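Local coordinates for protein probable transcriptional regulator (Pseudomonas aeruginosa, PDB 2ESN) that probably regulates transcription as a LysR-type protein, binding DNA through a helix-turn-helix domain and sensing an unidentified effector through a periplasmic-binding-protein-like domain, at residues C[139-143]-C[144-148]; C[10-13]-C[14-17]; C[121-124]-C[125-129]; C[235-238]-C[239-242]; C[214-217]-C[218-221]. All blocks are in the same frame, centred on the assembly; numbering follows the deposited sequence.

Contact 1 (C[139-143]-C[144-148])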
loop_
_atom_site.group_PDB
_atom_site.type_symbol
_atom_site.label_atom_id
_atom_site.label_comp_id
_atom_site.label_asym_id
_atom_site.label_seq_id
_atom_site.Cartn_x
_atom_site.Cartn_y
_atom_site.Cartn_z
ATOM N N ARG C 139 -2.540 -3.704 -14.100
ATOM C CA ARG C 139 -3.507 -3.462 -15.179
ATOM C C ARG C 139 -2.853 -2.808 -16.380
ATOM O O ARG C 139 -1.732 -2.308 -16.263
ATOM C CB ARG C 139 -4.658 -2.585 -14.701
ATOM C CG ARG C 139 -4.205 -1.286 -14.042
ATOM C CD ARG C 139 -5.290 -0.765 -13.097
ATOM N NE ARG C 139 -6.253 0.048 -13.827
ATOM C CZ ARG C 139 -7.544 0.164 -13.511
ATOM N NH1 ARG C 139 -8.043 -0.496 -12.461
ATOM N NH2 ARG C 139 -8.337 0.940 -14.257
ATOM N N LYS C 140 -3.561 -2.807 -17.515
ATOM C CA LYS C 140 -3.063 -2.196 -18.767
ATOM C C LYS C 140 -2.601 -0.739 -18.570
ATOM O O LYS C 140 -1.541 -0.333 -19.021
ATOM C CB LYS C 140 -4.102 -2.237 -19.873
ATOM C CG LYS C 140 -3.594 -1.557 -21.152
ATOM C CD LYS C 140 -4.245 -2.059 -22.432
ATOM C CE LYS C 140 -5.751 -1.832 -22.468
ATOM N NZ LYS C 140 -6.188 -0.572 -23.162
ATOM N N LEU C 141 -3.411 0.025 -17.852
ATOM C CA LEU C 141 -3.320 1.472 -17.868
ATOM C C LEU C 141 -3.561 2.001 -16.456
ATOM O O LEU C 141 -4.693 2.157 -16.046
ATOM C CB LEU C 141 -4.386 1.987 -18.824
ATOM C CG LEU C 141 -4.090 3.225 -19.644
ATOM C CD1 LEU C 141 -5.189 3.424 -20.647
ATOM C CD2 LEU C 141 -3.970 4.424 -18.705
ATOM N N SER C 142 -2.486 2.226 -15.713
ATOM C CA SER C 142 -2.561 2.804 -14.381
ATOM C C SER C 142 -2.067 4.269 -14.472
ATOM O O SER C 142 -0.848 4.540 -14.402
ATOM C CB SER C 142 -1.760 1.950 -13.382
ATOM O OG SER C 142 -1.259 2.725 -12.289
ATOM N N VAL C 143 -3.016 5.193 -14.674
ATOM C CA VAL C 143 -2.764 6.648 -14.771
ATOM C C VAL C 143 -1.933 7.159 -13.593
ATOM O O VAL C 143 -1.123 8.087 -13.741
ATOM C CB VAL C 143 -4.101 7.463 -14.920
ATOM C CG1 VAL C 143 -5.136 7.030 -13.872
ATOM C CG2 VAL C 143 -3.861 8.983 -14.864
ATOM N N GLU C 144 -2.137 6.523 -12.438
ATOM C CA GLU C 144 -1.355 6.774 -11.226
ATOM C C GLU C 144 0.171 6.638 -11.517
ATOM O O GLU C 144 0.963 7.570 -11.240
ATOM C CB GLU C 144 -1.798 5.822 -10.067
ATOM C CG GLU C 144 -3.254 5.223 -10.153
ATOM C CD GLU C 144 -3.527 4.064 -9.132
ATOM O OE1 GLU C 144 -2.696 3.858 -8.200
ATOM O OE2 GLU C 144 -4.577 3.355 -9.264
ATOM N N ALA C 145 0.566 5.500 -12.109
ATOM C CA ALA C 145 1.978 5.167 -12.248
ATOM C C ALA C 145 2.645 6.057 -13.303
ATOM O O ALA C 145 3.818 6.475 -13.170
ATOM C CB ALA C 145 2.142 3.686 -12.552
ATOM N N LEU C 146 1.870 6.351 -14.335
ATOM C CA LEU C 146 2.261 7.273 -15.385
ATOM C C LEU C 146 2.528 8.708 -14.842
ATOM O O LEU C 146 3.608 9.261 -15.050
ATOM C CB LEU C 146 1.211 7.268 -16.530
ATOM C CG LEU C 146 0.989 5.926 -17.278
ATOM C CD1 LEU C 146 -0.100 6.015 -18.351
ATOM C CD2 LEU C 146 2.306 5.372 -17.909
ATOM N N ALA C 147 1.541 9.276 -14.134
ATOM C CA ALA C 147 1.639 10.618 -13.493
ATOM C C ALA C 147 2.933 10.769 -12.696
ATOM O O ALA C 147 3.796 11.616 -13.017
ATOM C CB ALA C 147 0.413 10.866 -12.609
ATOM N N SER C 148 3.077 9.896 -11.697
ATOM C CA SER C 148 4.280 9.777 -10.884
ATOM C C SER C 148 5.560 9.771 -11.724
ATOM O O SER C 148 6.639 10.168 -11.246
ATOM C CB SER C 148 4.234 8.455 -10.083
ATOM O OG SER C 148 2.925 7.868 -10.116
#

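Contact 2 (C[10-13]-C[14-17])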
loop_
_atom_site.group_PDB
_atom_site.type_symbol
_atom_site.label_atom_id
_atom_site.label_comp_id
_atom_site.label_asym_id
_atom_site.label_seq_id
_atom_site.Cartn_x
_atom_site.Cartn_y
_atom_site.Cartn_z
ATOM N N LEU C 10 25.934 26.104 6.961
ATOM C CA LEU C 10 27.021 25.779 6.046
ATOM C C LEU C 10 26.680 26.296 4.657
ATOM O O LEU C 10 25.553 26.110 4.156
ATOM C CB LEU C 10 27.229 24.273 6.043
ATOM C CG LEU C 10 28.439 23.620 5.351
ATOM C CD1 LEU C 10 29.794 24.044 5.938
ATOM C CD2 LEU C 10 28.265 22.118 5.282
ATOM N N ASP C 11 27.655 26.931 4.014
ATOM C CA ASP C 11 27.523 27.135 2.570
ATOM C C ASP C 11 27.660 25.779 1.876
ATOM O O ASP C 11 28.762 25.331 1.561
ATOM C CB ASP C 11 28.555 28.108 2.066
ATOM C CG ASP C 11 28.360 28.445 0.601
ATOM O OD1 ASP C 11 28.983 29.392 0.139
ATOM O OD2 ASP C 11 27.597 27.776 -0.089
ATOM N N LEU C 12 26.511 25.141 1.645
ATOM C CA LEU C 12 26.428 23.870 0.946
ATOM C C LEU C 12 27.176 23.749 -0.405
ATOM O O LEU C 12 27.514 22.624 -0.836
ATOM C CB LEU C 12 24.930 23.484 0.771
ATOM C CG LEU C 12 24.134 23.364 2.102
ATOM C CD1 LEU C 12 22.679 22.952 1.884
ATOM C CD2 LEU C 12 24.801 22.431 3.114
ATOM N N ASN C 13 27.381 24.861 -1.105
ATOM C CA ASN C 13 28.089 24.815 -2.379
ATOM C C ASN C 13 29.511 24.398 -2.162
ATOM O O ASN C 13 30.100 23.797 -3.068
ATOM C CB ASN C 13 28.113 26.161 -3.134
ATOM C CG ASN C 13 26.770 26.629 -3.479
ATOM O OD1 ASN C 13 26.322 27.709 -3.027
ATOM N ND2 ASN C 13 26.075 25.843 -4.244
ATOM N N LEU C 14 30.052 24.704 -0.980
ATOM C CA LEU C 14 31.418 24.254 -0.623
ATOM C C LEU C 14 31.533 22.765 -0.528
ATOM O O LEU C 14 32.638 22.245 -0.490
ATOM C CB LEU C 14 31.821 24.786 0.725
ATOM C CG LEU C 14 31.960 26.319 0.889
ATOM C CD1 LEU C 14 32.266 26.638 2.357
ATOM C CD2 LEU C 14 33.014 26.932 -0.062
ATOM N N LEU C 15 30.404 22.063 -0.439
ATOM C CA LEU C 15 30.445 20.580 -0.364
ATOM C C LEU C 15 30.732 19.931 -1.704
ATOM O O LEU C 15 31.150 18.770 -1.742
ATOM C CB LEU C 15 29.166 19.986 0.214
ATOM C CG LEU C 15 28.980 20.262 1.695
ATOM C CD1 LEU C 15 27.620 19.786 2.089
ATOM C CD2 LEU C 15 30.065 19.626 2.583
ATOM N N LEU C 16 30.488 20.620 -2.808
ATOM C CA LEU C 16 30.953 20.058 -4.107
ATOM C C LEU C 16 32.450 20.100 -4.216
ATOM O O LEU C 16 32.995 19.340 -5.023
ATOM C CB LEU C 16 30.467 20.835 -5.334
ATOM C CG LEU C 16 28.958 20.923 -5.369
ATOM C CD1 LEU C 16 28.658 21.996 -6.344
ATOM C CD2 LEU C 16 28.493 19.554 -5.832
ATOM N N VAL C 17 33.095 21.061 -3.510
ATOM C CA VAL C 17 34.573 21.205 -3.524
ATOM C C VAL C 17 35.136 20.086 -2.667
ATOM O O VAL C 17 36.044 19.344 -3.074
ATOM C CB VAL C 17 35.012 22.647 -3.001
ATOM C CG1 VAL C 17 36.470 22.723 -2.803
ATOM C CG2 VAL C 17 34.593 23.731 -3.984
#

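Contact 3 (C[121-124]-C[125-129])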
loop_
_atom_site.group_PDB
_atom_site.type_symbol
_atom_site.label_atom_id
_atom_site.label_comp_id
_atom_site.label_asym_id
_atom_site.label_seq_id
_atom_site.Cartn_x
_atom_site.Cartn_y
_atom_site.Cartn_z
ATOM N N ASN C 121 16.818 -3.154 -32.103
ATOM C CA ASN C 121 17.635 -3.317 -33.279
ATOM C C ASN C 121 18.198 -1.942 -33.709
ATOM O O ASN C 121 19.339 -1.872 -34.129
ATOM C CB ASN C 121 16.798 -3.893 -34.446
ATOM C CG ASN C 121 17.654 -4.065 -35.682
ATOM O OD1 ASN C 121 18.586 -4.908 -35.709
ATOM N ND2 ASN C 121 17.534 -3.145 -36.560
ATOM N N ARG C 122 17.348 -0.907 -33.685
ATOM C CA ARG C 122 17.737 0.437 -33.996
ATOM C C ARG C 122 18.532 1.067 -32.813
ATOM O O ARG C 122 19.666 1.540 -32.979
ATOM C CB ARG C 122 16.481 1.282 -34.306
ATOM C CG ARG C 122 16.812 2.756 -34.576
ATOM C CD ARG C 122 15.561 3.648 -34.472
ATOM N NE ARG C 122 14.595 3.322 -35.525
ATOM C CZ ARG C 122 13.423 3.940 -35.661
ATOM N NH1 ARG C 122 13.069 4.886 -34.785
ATOM N NH2 ARG C 122 12.598 3.589 -36.647
ATOM N N LEU C 123 17.918 1.101 -31.623
ATOM C CA LEU C 123 18.502 1.823 -30.458
ATOM C C LEU C 123 19.863 1.380 -30.011
ATOM O O LEU C 123 20.692 2.222 -29.527
ATOM C CB LEU C 123 17.512 1.905 -29.278
ATOM C CG LEU C 123 16.177 2.644 -29.545
ATOM C CD1 LEU C 123 15.437 2.955 -28.200
ATOM C CD2 LEU C 123 16.312 3.931 -30.348
ATOM N N GLN C 124 20.165 0.090 -30.162
ATOM C CA GLN C 124 21.533 -0.372 -29.893
ATOM C C GLN C 124 22.617 0.448 -30.674
ATOM O O GLN C 124 23.734 0.555 -30.232
ATOM C CB GLN C 124 21.723 -1.889 -30.170
ATOM C CG GLN C 124 21.691 -2.186 -31.647
ATOM C CD GLN C 124 21.742 -3.634 -32.000
ATOM O OE1 GLN C 124 22.291 -4.468 -31.296
ATOM N NE2 GLN C 124 21.079 -3.957 -33.105
ATOM N N HIS C 125 22.257 1.008 -31.816
ATOM C CA HIS C 125 23.184 1.778 -32.659
ATOM C C HIS C 125 22.981 3.242 -32.391
ATOM O O HIS C 125 23.932 3.944 -32.178
ATOM C CB HIS C 125 22.944 1.504 -34.183
ATOM C CG HIS C 125 23.233 0.084 -34.595
ATOM N ND1 HIS C 125 24.479 -0.488 -34.451
ATOM C CD2 HIS C 125 22.411 -0.909 -35.022
ATOM C CE1 HIS C 125 24.433 -1.756 -34.849
ATOM N NE2 HIS C 125 23.186 -2.030 -35.198
ATOM N N SER C 126 21.733 3.705 -32.474
ATOM C CA SER C 126 21.451 5.131 -32.425
ATOM C C SER C 126 21.487 5.775 -31.006
ATOM O O SER C 126 21.586 7.000 -30.888
ATOM C CB SER C 126 20.100 5.432 -33.081
ATOM O OG SER C 126 19.014 4.988 -32.271
ATOM N N ALA C 127 21.353 4.962 -29.959
ATOM C CA ALA C 127 21.243 5.451 -28.598
ATOM C C ALA C 127 21.845 4.405 -27.740
ATOM O O ALA C 127 21.162 3.768 -26.948
ATOM C CB ALA C 127 19.794 5.732 -28.234
ATOM N N PRO C 128 23.161 4.176 -27.915
ATOM C CA PRO C 128 23.791 3.000 -27.310
ATOM C C PRO C 128 23.885 2.972 -25.787
ATOM O O PRO C 128 24.250 1.946 -25.219
ATOM C CB PRO C 128 25.174 2.956 -27.962
ATOM C CG PRO C 128 25.368 4.280 -28.646
ATOM C CD PRO C 128 24.092 5.003 -28.722
ATOM N N GLY C 129 23.604 4.065 -25.099
ATOM C CA GLY C 129 23.631 3.975 -23.601
ATOM C C GLY C 129 22.212 3.945 -23.033
ATOM O O GLY C 129 22.041 3.866 -21.811
#

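Contact 4 (C[235-238]-C[239-242])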
loop_
_atom_site.group_PDB
_atom_site.type_symbol
_atom_site.label_atom_id
_atom_site.label_comp_id
_atom_site.label_asym_id
_atom_site.label_seq_id
_atom_site.Cartn_x
_atom_site.Cartn_y
_atom_site.Cartn_z
ATOM N N THR C 235 0.461 -15.330 -20.958
ATOM C CA THR C 235 1.512 -15.308 -22.001
ATOM C C THR C 235 0.964 -15.883 -23.326
ATOM O O THR C 235 0.687 -17.090 -23.369
ATOM C CB THR C 235 2.551 -16.446 -21.756
ATOM O OG1 THR C 235 2.624 -16.889 -20.400
ATOM C CG2 THR C 235 3.829 -16.272 -22.406
ATOM N N VAL C 236 0.945 -15.085 -24.401
ATOM C CA VAL C 236 0.685 -15.523 -25.781
ATOM C C VAL C 236 1.741 -16.509 -26.285
ATOM O O VAL C 236 1.412 -17.533 -26.907
ATOM C CB VAL C 236 0.634 -14.324 -26.755
ATOM C CG1 VAL C 236 0.063 -14.739 -28.132
ATOM C CG2 VAL C 236 -0.279 -13.356 -26.249
ATOM N N LEU C 237 3.022 -16.251 -25.972
ATOM C CA LEU C 237 4.043 -17.044 -26.585
ATOM C C LEU C 237 4.071 -18.443 -25.987
ATOM O O LEU C 237 4.175 -19.401 -26.734
ATOM C CB LEU C 237 5.423 -16.340 -26.584
ATOM C CG LEU C 237 5.602 -15.018 -27.337
ATOM C CD1 LEU C 237 7.109 -14.546 -27.193
ATOM C CD2 LEU C 237 5.145 -15.074 -28.806
ATOM N N ALA C 238 3.946 -18.577 -24.672
ATOM C CA ALA C 238 3.788 -19.912 -24.113
ATOM C C ALA C 238 2.486 -20.564 -24.632
ATOM O O ALA C 238 2.449 -21.772 -24.796
ATOM C CB ALA C 238 3.825 -19.892 -22.598
ATOM N N ALA C 239 1.442 -19.761 -24.831
ATOM C CA ALA C 239 0.122 -20.289 -25.256
ATOM C C ALA C 239 0.208 -20.934 -26.634
ATOM O O ALA C 239 -0.443 -21.942 -26.901
ATOM C CB ALA C 239 -0.906 -19.155 -25.307
ATOM N N LEU C 240 0.998 -20.336 -27.501
ATOM C CA LEU C 240 1.224 -20.820 -28.865
ATOM C C LEU C 240 1.877 -22.193 -28.778
ATOM O O LEU C 240 1.440 -23.123 -29.460
ATOM C CB LEU C 240 2.083 -19.794 -29.653
ATOM C CG LEU C 240 1.276 -18.585 -30.107
ATOM C CD1 LEU C 240 2.159 -17.383 -30.392
ATOM C CD2 LEU C 240 0.490 -18.928 -31.367
ATOM N N PHE C 241 2.833 -22.395 -27.873
ATOM C CA PHE C 241 3.363 -23.765 -27.700
ATOM C C PHE C 241 2.352 -24.745 -27.107
ATOM O O PHE C 241 2.344 -25.946 -27.464
ATOM C CB PHE C 241 4.652 -23.810 -26.860
ATOM C CG PHE C 241 5.857 -23.299 -27.612
ATOM C CD1 PHE C 241 6.274 -21.980 -27.449
ATOM C CD2 PHE C 241 6.554 -24.163 -28.493
ATOM C CE1 PHE C 241 7.434 -21.513 -28.143
ATOM C CE2 PHE C 241 7.669 -23.731 -29.215
ATOM C CZ PHE C 241 8.123 -22.395 -29.040
ATOM N N LEU C 242 1.518 -24.249 -26.202
ATOM C CA LEU C 242 0.451 -25.084 -25.671
ATOM C C LEU C 242 -0.475 -25.619 -26.799
ATOM O O LEU C 242 -0.787 -26.801 -26.879
ATOM C CB LEU C 242 -0.355 -24.265 -24.638
ATOM C CG LEU C 242 -1.716 -24.891 -24.203
ATOM C CD1 LEU C 242 -1.471 -26.243 -23.446
ATOM C CD2 LEU C 242 -2.453 -23.912 -23.308
#

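Contact 5 (C[214-217]-C[218-221])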
loop_
_atom_site.group_PDB
_atom_site.type_symbol
_atom_site.label_atom_id
_atom_site.label_comp_id
_atom_site.label_asym_id
_atom_site.label_seq_id
_atom_site.Cartn_x
_atom_site.Cartn_y
_atom_site.Cartn_z
ATOM N N GLY C 214 -11.331 -13.854 -21.736
ATOM C CA GLY C 214 -10.436 -13.370 -22.842
ATOM C C GLY C 214 -11.123 -12.250 -23.633
ATOM O O GLY C 214 -12.356 -12.056 -23.493
ATOM N N VAL C 215 -10.371 -11.470 -24.419
ATOM C CA VAL C 215 -10.990 -10.366 -25.222
ATOM C C VAL C 215 -11.944 -10.994 -26.258
ATOM O O VAL C 215 -12.983 -10.445 -26.608
ATOM C CB VAL C 215 -9.925 -9.488 -25.943
ATOM C CG1 VAL C 215 -8.927 -10.417 -26.752
ATOM C CG2 VAL C 215 -10.612 -8.438 -26.861
ATOM N N ILE C 216 -11.593 -12.185 -26.718
ATOM C CA ILE C 216 -12.494 -12.920 -27.619
ATOM C C ILE C 216 -13.795 -13.376 -26.942
ATOM O O ILE C 216 -14.820 -13.520 -27.597
ATOM C CB ILE C 216 -11.738 -14.108 -28.266
ATOM C CG1 ILE C 216 -10.427 -13.610 -28.874
ATOM C CG2 ILE C 216 -12.640 -14.870 -29.276
ATOM C CD1 ILE C 216 -10.590 -12.655 -30.092
ATOM N N ASP C 217 -13.740 -13.666 -25.642
ATOM C CA ASP C 217 -14.923 -14.141 -24.915
ATOM C C ASP C 217 -15.937 -13.024 -24.814
ATOM O O ASP C 217 -17.120 -13.234 -25.039
ATOM C CB ASP C 217 -14.562 -14.617 -23.507
ATOM C CG ASP C 217 -13.745 -15.872 -23.515
ATOM O OD1 ASP C 217 -12.644 -15.849 -22.920
ATOM O OD2 ASP C 217 -14.164 -16.877 -24.157
ATOM N N ARG C 218 -15.448 -11.861 -24.407
ATOM C CA ARG C 218 -16.192 -10.599 -24.456
ATOM C C ARG C 218 -16.846 -10.461 -25.838
ATOM O O ARG C 218 -18.077 -10.457 -25.927
ATOM C CB ARG C 218 -15.237 -9.434 -24.149
ATOM C CG ARG C 218 -15.360 -8.817 -22.715
ATOM C CD ARG C 218 -14.081 -8.025 -22.261
ATOM N NE ARG C 218 -13.272 -8.945 -21.484
ATOM C CZ ARG C 218 -11.970 -9.229 -21.627
ATOM N NH1 ARG C 218 -11.175 -8.579 -22.483
ATOM N NH2 ARG C 218 -11.458 -10.148 -20.815
ATOM N N LEU C 219 -16.031 -10.394 -26.900
ATOM C CA LEU C 219 -16.525 -10.376 -28.286
ATOM C C LEU C 219 -17.570 -11.442 -28.660
ATOM O O LEU C 219 -18.550 -11.130 -29.353
ATOM C CB LEU C 219 -15.345 -10.416 -29.298
ATOM C CG LEU C 219 -15.505 -10.396 -30.840
ATOM C CD1 LEU C 219 -14.198 -10.616 -31.532
ATOM C CD2 LEU C 219 -16.354 -11.505 -31.326
ATOM N N LEU C 220 -17.348 -12.709 -28.265
ATOM C CA LEU C 220 -18.203 -13.826 -28.710
ATOM C C LEU C 220 -19.547 -13.755 -28.005
ATOM O O LEU C 220 -20.580 -14.080 -28.586
ATOM C CB LEU C 220 -17.574 -15.188 -28.392
ATOM C CG LEU C 220 -16.511 -15.774 -29.345
ATOM C CD1 LEU C 220 -15.923 -17.039 -28.737
ATOM C CD2 LEU C 220 -17.172 -16.070 -30.685
ATOM N N ALA C 221 -19.521 -13.345 -26.733
ATOM C CA ALA C 221 -20.740 -13.286 -25.907
ATOM C C ALA C 221 -21.752 -12.290 -26.527
ATOM O O ALA C 221 -22.970 -12.520 -26.484
ATOM C CB ALA C 221 -20.393 -12.946 -24.431
#

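Contact 1 (C[139-143]-C[144-148])
Two backbone N-H groups of 144-148 meet the flat carbonyl group of Ser-142. Ala-145 N stands above its plane, 52° out of it, and lies 2.9 Å from Ser-142 O. Leu-146 N comes to the same oxygen in the plane, 3.3 Å from Ser-142 O, with a nearly straight N-H. Two donors thus grip one oxygen. A second flat group, the guanidinium of Arg-139, takes Leu-141 O at its edge through a weak bond from NE.

Ser-142 OG also reaches forward to the first turn of the helix. A chi1 of 152° swings OG away from the backbone N, beside the carbonyl carbon. There it accepts a weak bond from Ala-145 N, 3.3 Å from Ser-142 OG. The methyl CB of Ala-145 lies beside this hydroxyl. After Leu-146 N to Ser-142 O, the next i+4 bond runs from Ala-147 N to Val-143 O at 2.9 Å.

On the apolar side, Leu-141 and Leu-146 cross at about a right angle. Leu-141 CD2 meets Leu-146 CD1 at 4.2 Å. Both leucines also pack on Ile-168 of strand 168-183, and Leu-146 touches His-285 of strand 278-285.

The arrangement is a serine N-cap whose side-chain bond is weak. It starts helix 143-148 after strand 131-136, on the way to strand 153-157, in the substrate-binding domain.

Contact 2 (C[10-13]-C[14-17])
Leu-15 leans back over Leu-12 and Leu-10. Leu-15 CB lies 3.3 Å from Leu-12 O. Leu-15 CG comes next, still near that oxygen and 4.1 Å from Leu-10 CD2. At the tip, Leu-15 CD1 is 4.0 Å from Leu-12 CD2 and equally close to Leu-10 CD2. Leu-15 CD2 also faces Leu-10 CD2. Leu-12 and Leu-15 run side by side and point the same way, whereas Leu-10 crosses Leu-15 at about a right angle. With CG anti to the carbonyl carbon (chi1 -70°), Leu-15 extends back toward these two residues.

Backbone bonds three residues apart close the turn. Leu-14 N binds Asp-11 O at 2.9 Å, and Leu-15 N binds Leu-12 O at 3.0 Å. Asp-11 OD2 accepts from Asn-13 N at 3.1 Å, which makes an Asx turn. The other carboxylate oxygen pairs with Arg-47 in a salt bridge. Leu-14 CG packs across Asp-11 CB.

This turn leads into helix 15-24 of the helix-turn-helix domain, which probably binds DNA. Leu-14 packs on Leu-48 of helix 38-52, and Leu-15 on Val-77 of helix 68-87. Leu-84 of the second subunit also covers Leu-15, while Leu-12 meets Leu-12 of that subunit.

Contact 3 (C[121-124]-C[125-129])
Gln-124 CG lies over one face of the His-125 ring. It is 3.9 Å from the ring centroid and 17° off the ring normal, a CH-pi contact offset toward the rim. The two side chains run alongside each other, with amide and ring planes 45° apart. Gln-124 holds CG between its backbone N and carbonyl carbon (chi1 71°) and is extended beyond it. This shape lays the chain along the imidazole.

The next shell fixes the amide. Gln-124 NE2 donates to Asn-121 O at 2.9 Å, with that oxygen in the amide plane. Its OE1 accepts from Asp-247 N of the third subunit.

Backbone bonds hold the turn that carries the ring. Arg-122 O accepts from both His-125 N, at 2.9 Å, and Ser-126 N, at 3.0 Å. Ala-127 N then binds Leu-123 O at 2.9 Å as the chain leaves helix 109-126. On the side of helix 293-303, Leu-123 packs on Trp-296 and Met-297, and Arg-122 NH1 hydrogen-bonds to Gln-300 OE1.

Chemically, a CH-pi contact between a Gln-124 methylene and the imidazole is joined to an amide bonded through both its nitrogen and its oxygen. Gln-124 links its own helix end to a partner chain, and its aliphatic part supports the imidazole from one face.

Contact 4 (C[235-238]-C[239-242])
Apolar contacts centre on Leu-240. Leu-240 CD1 is 4.1 Å from Val-236 CG1 and 4.1 Å from Leu-237 CD2. Val-236 and Leu-240 lie side by side and point the same way, one helical turn apart. Leu-237 meets Leu-240 obliquely. Val-236 has CG1 anti to its backbone N (chi1 -168°), which brings that methyl beside Leu-240. The CG of Leu-240 also rests 3.4 Å from Val-236 O.

The ring of Phe-241 makes a different contact. Phe-241 CD1 approaches Leu-237 O at 3.4 Å, neither squarely over the face nor at the edge. Ala-239 is small and sits against the backbone, with CB 3.2 Å from Thr-235 O.

Backbone hydrogen bonds form the regular helical ladder. Ala-239 N donates to Thr-235 O, and Leu-240 N to Val-236 O at 2.9 Å. Leu-242 N reaches Ala-238 O at 3.0 Å. The bond from Phe-241 N to Leu-237 O is weak. Thr-235 holds the N-cap position, but its side chain makes no capping bond. Asp-109 instead accepts from Val-236 N and Leu-237 N, so a carboxylate from another helix closes this end.

Helix 236-244 is wedged between elements of the substrate-binding domain. Val-236 and Ala-239 face Val-206 of strand 202-206, and Leu-240 packs on Leu-250 of strand 249-253 and Ala-257 of helix 254-264. The third subunit also packs here. Leu-237 touches Leu-237 of the third subunit, and Phe-241 makes a T-shaped (edge-to-face) contact with Phe-113 of that subunit.

Contact 5 (C[214-217]-C[218-221])
Gly-214 opens the first segment at the N-cap, with Arg-218 folded back over it. Gly-214 O lies over the centre of the Arg-218 guanidinium, 3.3 Å above its plane. Gly-214 O also accepts from Arg-218 N at 3.2 Å with a nearly straight N-H. Gly-214 N donates to Asp-217 OD1 at 2.7 Å, using the anti lone pair of that oxygen. This is the half of a capping box that the third helical residue supplies.

Val-215 follows. Val-215 CA is 3.3 Å from Arg-218 NH1, obliquely placed against the guanidinium. Val-215 O takes Leu-219 N at 3.1 Å.

Ile-216 turns its side chain to Leu-220, the two meeting at a slant. Ile-216 CG2, anti to the backbone N, is 4.0 Å from Leu-220 CD1. Leu-220 N donates to Ile-216 O at 2.7 Å.

Asp-217 ends the segment, and Asp-217 O accepts from Ala-221 N at 2.9 Å. Its OD2 has a salt bridge with Arg-227. Arg-218 is bent at chi3 (-95°), which folds the guanidinium toward Gly-214. Its NH2 hydrogen-bonds to Ser-213 OG, and its NH1 forms a salt bridge with Glu-159 OE1.

Helix 215-221 is the crossover helix between parallel strands 202-206 and 228-233. Ile-216 and Leu-220 pack on Tyr-198 of helix 195-199, and Ile-216 also on Tyr-178 of strand 168-183. Ala-221 touches Gly-28 of the third subunit.

Overall arrangement
Contact 2 belongs to the helix-turn-helix domain, and the other four to the substrate-binding domain. The centre of contact 2 is about 63 Å from that of contact 5 and 57 Å from that of contact 4, so the helix-turn-helix region and the far part of the substrate-binding domain lie far apart. Contacts 4 and 5 are neighbours, with nearest atoms about 9 Å apart. Contacts 1 and 5 approach equally closely, while contacts 1 and 3 have centres about 27 Å apart. Contacts 3, 4 and 5 meet the third subunit, and contact 2 meets the second. These contacts therefore border two different neighbouring subunits. No effector site is identified here.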